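Long-range contact in O-methyltransferase family 2 (Planctopirus limnophila, PDB 5I2H), which probably transfers a methyl group from S-adenosyl-L-methionine to a hydroxyl oxygen of its substrate and is seen here with the flavone apigenin bound: residues 335-348 with 353-364. Sequence-based numbering, arbitrary orientation. Where two conformers were deposited one is given.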
# COMPACT_ATOMS: atom_id res chain seq x y z
N TYR A 335 -4.96 0.37 -26.44
CA TYR A 335 -5.24 -0.89 -27.13
C TYR A 335 -5.99 -0.66 -28.45
O TYR A 335 -5.63 -1.25 -29.49
CB TYR A 335 -6.02 -1.85 -26.23
CG TYR A 335 -5.16 -2.40 -25.13
CD1 TYR A 335 -4.08 -3.24 -25.43
CD2 TYR A 335 -5.38 -2.07 -23.79
CE1 TYR A 335 -3.24 -3.73 -24.46
CE2 TYR A 335 -4.57 -2.59 -22.77
CZ TYR A 335 -3.49 -3.42 -23.12
OH TYR A 335 -2.64 -3.88 -22.16
N ARG A 336 -6.98 0.24 -28.46
CA ARG A 336 -7.75 0.47 -29.68
C ARG A 336 -6.89 1.10 -30.77
O ARG A 336 -7.10 0.82 -31.96
CB ARG A 336 -8.97 1.33 -29.38
CG ARG A 336 -10.07 0.58 -28.65
CD ARG A 336 -11.39 1.31 -28.71
NE ARG A 336 -11.83 1.40 -30.11
CZ ARG A 336 -12.94 1.99 -30.54
NH1 ARG A 336 -13.76 2.58 -29.68
NH2 ARG A 336 -13.20 1.99 -31.84
N GLY A 337 -5.85 1.85 -30.39
CA GLY A 337 -4.90 2.34 -31.37
C GLY A 337 -4.18 1.22 -32.09
O GLY A 337 -4.09 1.22 -33.32
N TRP A 338 -3.71 0.22 -31.34
CA TRP A 338 -3.03 -0.92 -31.96
C TRP A 338 -3.99 -1.76 -32.77
O TRP A 338 -3.63 -2.26 -33.85
CB TRP A 338 -2.33 -1.77 -30.90
CG TRP A 338 -1.25 -1.02 -30.21
CD1 TRP A 338 -0.35 -0.16 -30.79
CD2 TRP A 338 -0.97 -0.99 -28.80
NE1 TRP A 338 0.47 0.36 -29.85
CE2 TRP A 338 0.11 -0.12 -28.61
CE3 TRP A 338 -1.52 -1.66 -27.69
CZ2 TRP A 338 0.65 0.14 -27.36
CZ3 TRP A 338 -0.99 -1.39 -26.45
CH2 TRP A 338 0.09 -0.50 -26.29
N ILE A 339 -5.21 -1.95 -32.26
CA ILE A 339 -6.24 -2.70 -32.97
C ILE A 339 -6.53 -2.04 -34.31
O ILE A 339 -6.55 -2.71 -35.36
CB ILE A 339 -7.50 -2.79 -32.08
CG1 ILE A 339 -7.22 -3.75 -30.91
CG2 ILE A 339 -8.69 -3.30 -32.89
CD1 ILE A 339 -8.17 -3.59 -29.77
N ALA A 340 -6.74 -0.72 -34.29
CA ALA A 340 -7.04 0.02 -35.51
C ALA A 340 -5.85 0.04 -36.47
O ALA A 340 -6.04 0.06 -37.69
CB ALA A 340 -7.46 1.46 -35.18
N GLY A 341 -4.63 0.06 -35.93
CA GLY A 341 -3.47 0.02 -36.80
C GLY A 341 -3.27 -1.31 -37.48
O GLY A 341 -2.58 -1.37 -38.50
N ALA A 342 -3.85 -2.37 -36.95
CA ALA A 342 -3.79 -3.68 -37.58
C ALA A 342 -5.00 -3.93 -38.46
O ALA A 342 -5.16 -5.03 -39.00
CB ALA A 342 -3.65 -4.77 -36.50
N ASP A 343 -5.87 -2.94 -38.60
CA ASP A 343 -7.03 -2.99 -39.47
C ASP A 343 -8.09 -3.96 -38.98
O ASP A 343 -8.98 -4.33 -39.74
CB ASP A 343 -6.61 -3.29 -40.92
CG ASP A 343 -5.81 -2.14 -41.53
OD1 ASP A 343 -6.16 -0.97 -41.23
OD2 ASP A 343 -4.82 -2.38 -42.27
N LEU A 344 -8.01 -4.38 -37.72
CA LEU A 344 -9.07 -5.08 -37.02
C LEU A 344 -10.24 -4.14 -36.74
O LEU A 344 -10.08 -2.93 -36.65
CB LEU A 344 -8.56 -5.59 -35.69
CG LEU A 344 -7.55 -6.71 -35.67
CD1 LEU A 344 -6.87 -6.73 -34.32
CD2 LEU A 344 -8.32 -7.98 -35.84
N LYS A 345 -11.42 -4.72 -36.51
CA LYS A 345 -12.59 -3.94 -36.10
C LYS A 345 -12.83 -4.16 -34.61
O LYS A 345 -13.04 -5.29 -34.18
CB LYS A 345 -13.80 -4.38 -36.91
CG LYS A 345 -15.10 -3.69 -36.58
CD LYS A 345 -16.21 -4.36 -37.39
CE LYS A 345 -16.94 -3.38 -38.32
NZ LYS A 345 -17.57 -2.27 -37.57
N TYR A 346 -12.79 -3.08 -33.83
CA TYR A 346 -13.08 -3.17 -32.41
C TYR A 346 -14.55 -3.53 -32.22
O TYR A 346 -15.43 -3.00 -32.91
CB TYR A 346 -12.77 -1.84 -31.73
CG TYR A 346 -13.24 -1.76 -30.30
CD1 TYR A 346 -12.55 -2.39 -29.28
CD2 TYR A 346 -14.37 -1.02 -29.97
CE1 TYR A 346 -12.99 -2.33 -27.97
CE2 TYR A 346 -14.81 -0.93 -28.65
CZ TYR A 346 -14.11 -1.59 -27.66
OH TYR A 346 -14.54 -1.50 -26.35
N VAL A 347 -14.81 -4.45 -31.30
CA VAL A 347 -16.16 -4.95 -31.05
C VAL A 347 -16.67 -4.55 -29.67
O VAL A 347 -17.76 -3.97 -29.55
CB VAL A 347 -16.23 -6.49 -31.25
CG1 VAL A 347 -17.63 -7.02 -30.91
CG2 VAL A 347 -15.83 -6.86 -32.66
N ASP A 348 -15.93 -4.88 -28.62
CA ASP A 348 -16.51 -4.69 -27.29
C ASP A 348 -15.41 -4.80 -26.24
O ASP A 348 -14.30 -5.28 -26.53
CB ASP A 348 -17.60 -5.74 -27.03
CG ASP A 348 -18.64 -5.28 -26.03
OD1 ASP A 348 -18.44 -4.22 -25.40
OD2 ASP A 348 -19.67 -5.99 -25.89
N SER A 353 -12.51 -10.43 -14.04
CA SER A 353 -12.34 -10.21 -12.60
C SER A 353 -10.89 -9.81 -12.35
O SER A 353 -10.08 -9.77 -13.28
CB SER A 353 -12.69 -11.44 -11.77
OG SER A 353 -12.57 -11.12 -10.38
N ALA A 354 -10.57 -9.51 -11.09
CA ALA A 354 -9.23 -9.04 -10.71
C ALA A 354 -8.78 -7.89 -11.61
O ALA A 354 -7.63 -7.82 -12.05
CB ALA A 354 -8.21 -10.18 -10.72
N HIS A 355 -9.71 -6.97 -11.89
CA HIS A 355 -9.50 -5.81 -12.75
C HIS A 355 -9.30 -6.15 -14.23
O HIS A 355 -8.94 -5.26 -15.01
CB HIS A 355 -8.35 -4.94 -12.23
CG HIS A 355 -8.58 -4.44 -10.83
ND1 HIS A 355 -9.74 -3.79 -10.46
CD2 HIS A 355 -7.83 -4.53 -9.71
CE1 HIS A 355 -9.68 -3.47 -9.18
NE2 HIS A 355 -8.53 -3.91 -8.70
N GLY A 356 -9.49 -7.41 -14.63
CA GLY A 356 -9.30 -7.78 -16.02
C GLY A 356 -10.44 -7.34 -16.90
O GLY A 356 -11.58 -7.13 -16.45
N HIS A 357 -10.12 -7.13 -18.17
CA HIS A 357 -11.09 -6.76 -19.19
C HIS A 357 -10.79 -7.56 -20.44
O HIS A 357 -9.63 -7.69 -20.81
CB HIS A 357 -11.01 -5.27 -19.54
CG HIS A 357 -11.56 -4.41 -18.46
ND1 HIS A 357 -10.81 -3.98 -17.38
CD2 HIS A 357 -12.82 -3.96 -18.25
CE1 HIS A 357 -11.57 -3.27 -16.58
NE2 HIS A 357 -12.80 -3.25 -17.07
N LEU A 358 -11.83 -8.08 -21.08
CA LEU A 358 -11.69 -8.77 -22.35
C LEU A 358 -12.02 -7.76 -23.44
O LEU A 358 -13.17 -7.29 -23.54
CB LEU A 358 -12.61 -9.99 -22.41
CG LEU A 358 -12.78 -10.62 -23.80
CD1 LEU A 358 -11.43 -11.07 -24.44
CD2 LEU A 358 -13.78 -11.79 -23.72
N ILE A 359 -11.02 -7.40 -24.23
CA ILE A 359 -11.20 -6.51 -25.37
C ILE A 359 -11.32 -7.38 -26.61
O ILE A 359 -10.37 -8.08 -26.97
CB ILE A 359 -10.02 -5.53 -25.49
CG1 ILE A 359 -9.81 -4.76 -24.20
CG2 ILE A 359 -10.17 -4.59 -26.72
CD1 ILE A 359 -8.46 -4.03 -24.24
N LEU A 360 -12.47 -7.33 -27.27
CA LEU A 360 -12.77 -8.17 -28.42
C LEU A 360 -12.67 -7.36 -29.70
O LEU A 360 -13.23 -6.26 -29.77
CB LEU A 360 -14.18 -8.76 -28.29
CG LEU A 360 -14.39 -9.85 -27.28
CD1 LEU A 360 -15.32 -9.34 -26.24
CD2 LEU A 360 -15.00 -11.04 -28.01
N SER A 361 -11.95 -7.89 -30.68
CA SER A 361 -11.84 -7.30 -32.01
C SER A 361 -11.94 -8.40 -33.06
O SER A 361 -11.67 -9.57 -32.78
CB SER A 361 -10.53 -6.52 -32.17
OG SER A 361 -10.37 -5.58 -31.13
N GLU A 362 -12.32 -8.00 -34.27
CA GLU A 362 -12.66 -8.96 -35.32
C GLU A 362 -11.88 -8.67 -36.59
O GLU A 362 -11.73 -7.52 -37.00
CB GLU A 362 -14.18 -8.92 -35.61
CG GLU A 362 -14.65 -10.04 -36.52
CD GLU A 362 -16.16 -10.06 -36.72
OE1 GLU A 362 -16.91 -9.94 -35.73
OE2 GLU A 362 -16.60 -10.21 -37.87
N LYS A 363 -11.37 -9.73 -37.21
CA LYS A 363 -10.63 -9.60 -38.46
C LYS A 363 -11.60 -9.26 -39.57
O LYS A 363 -12.62 -9.95 -39.74
CB LYS A 363 -9.89 -10.90 -38.80
CG LYS A 363 -9.14 -10.85 -40.14
CD LYS A 363 -7.77 -10.20 -39.94
CE LYS A 363 -6.93 -10.23 -41.17
NZ LYS A 363 -6.02 -11.40 -41.25
N VAL A 364 -11.29 -8.21 -40.34
CA VAL A 364 -12.17 -7.84 -41.43
C VAL A 364 -11.42 -7.97 -42.74
O VAL A 364 -12.04 -7.83 -43.80
CB VAL A 364 -12.72 -6.42 -41.25
CG1 VAL A 364 -13.70 -6.38 -40.09
CG2 VAL A 364 -11.58 -5.46 -41.05
OXT VAL A 364 -10.21 -8.22 -42.74
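Ile359 turns CG1 beside its backbone N (chi1 -55°), and with the chain extended beyond CG1 its CD1 reaches Tyr335, while CG2 lies against both Ile339 and Tyr346. Tyr346 swings its ring opposite its own N (chi1 171°), and the ring edge meets Ile359 CG2, with CE1 3.8 Å from that methyl. The side chains of Tyr335 and Ile359 cross at about a right angle, CD2 of the ring lying 3.7 Å from Ile359 CD1. Ile339 packs its CD1 3.8 Å from Ile359 CG2, and its CG2 lies against Ser361 CB. An alanine at Ile339 lacks these methyls and is likely to leave Ile359 CG2 uncovered on the helix side, opening a gap between helix and sheet. The Arg336 guanidinium lies over one face of the Tyr346 ring, NE toward the rim, and Asp348 N sits over the opposite face.

Backbone bonds pair the strands antiparallel: Lys345 N gives a nearly straight bond (174°) to Glu362 O, 2.9 Å away, and Glu362 N returns one to Lys345 O. A classic beta bulge follows, in which Leu360 O accepts from Val347 N at 2.8 Å and from Asp348 N at 3.2 Å, both on the same face of its carbonyl plane. Leu360 N then bonds to Asp348 O, and the hairpin pairing runs on to Leu358 and Ile350.

A Schellman motif ends helix 332-341 and leads into strand 345-351, an edge strand of the Rossmann-like methyltransferase sheet. The helix packs over the hairpin on the Ile359 and Ser361 side, while strand 357-362 bonds along its other edge to strand 296-301, and Leu344 also touches helix 277-289.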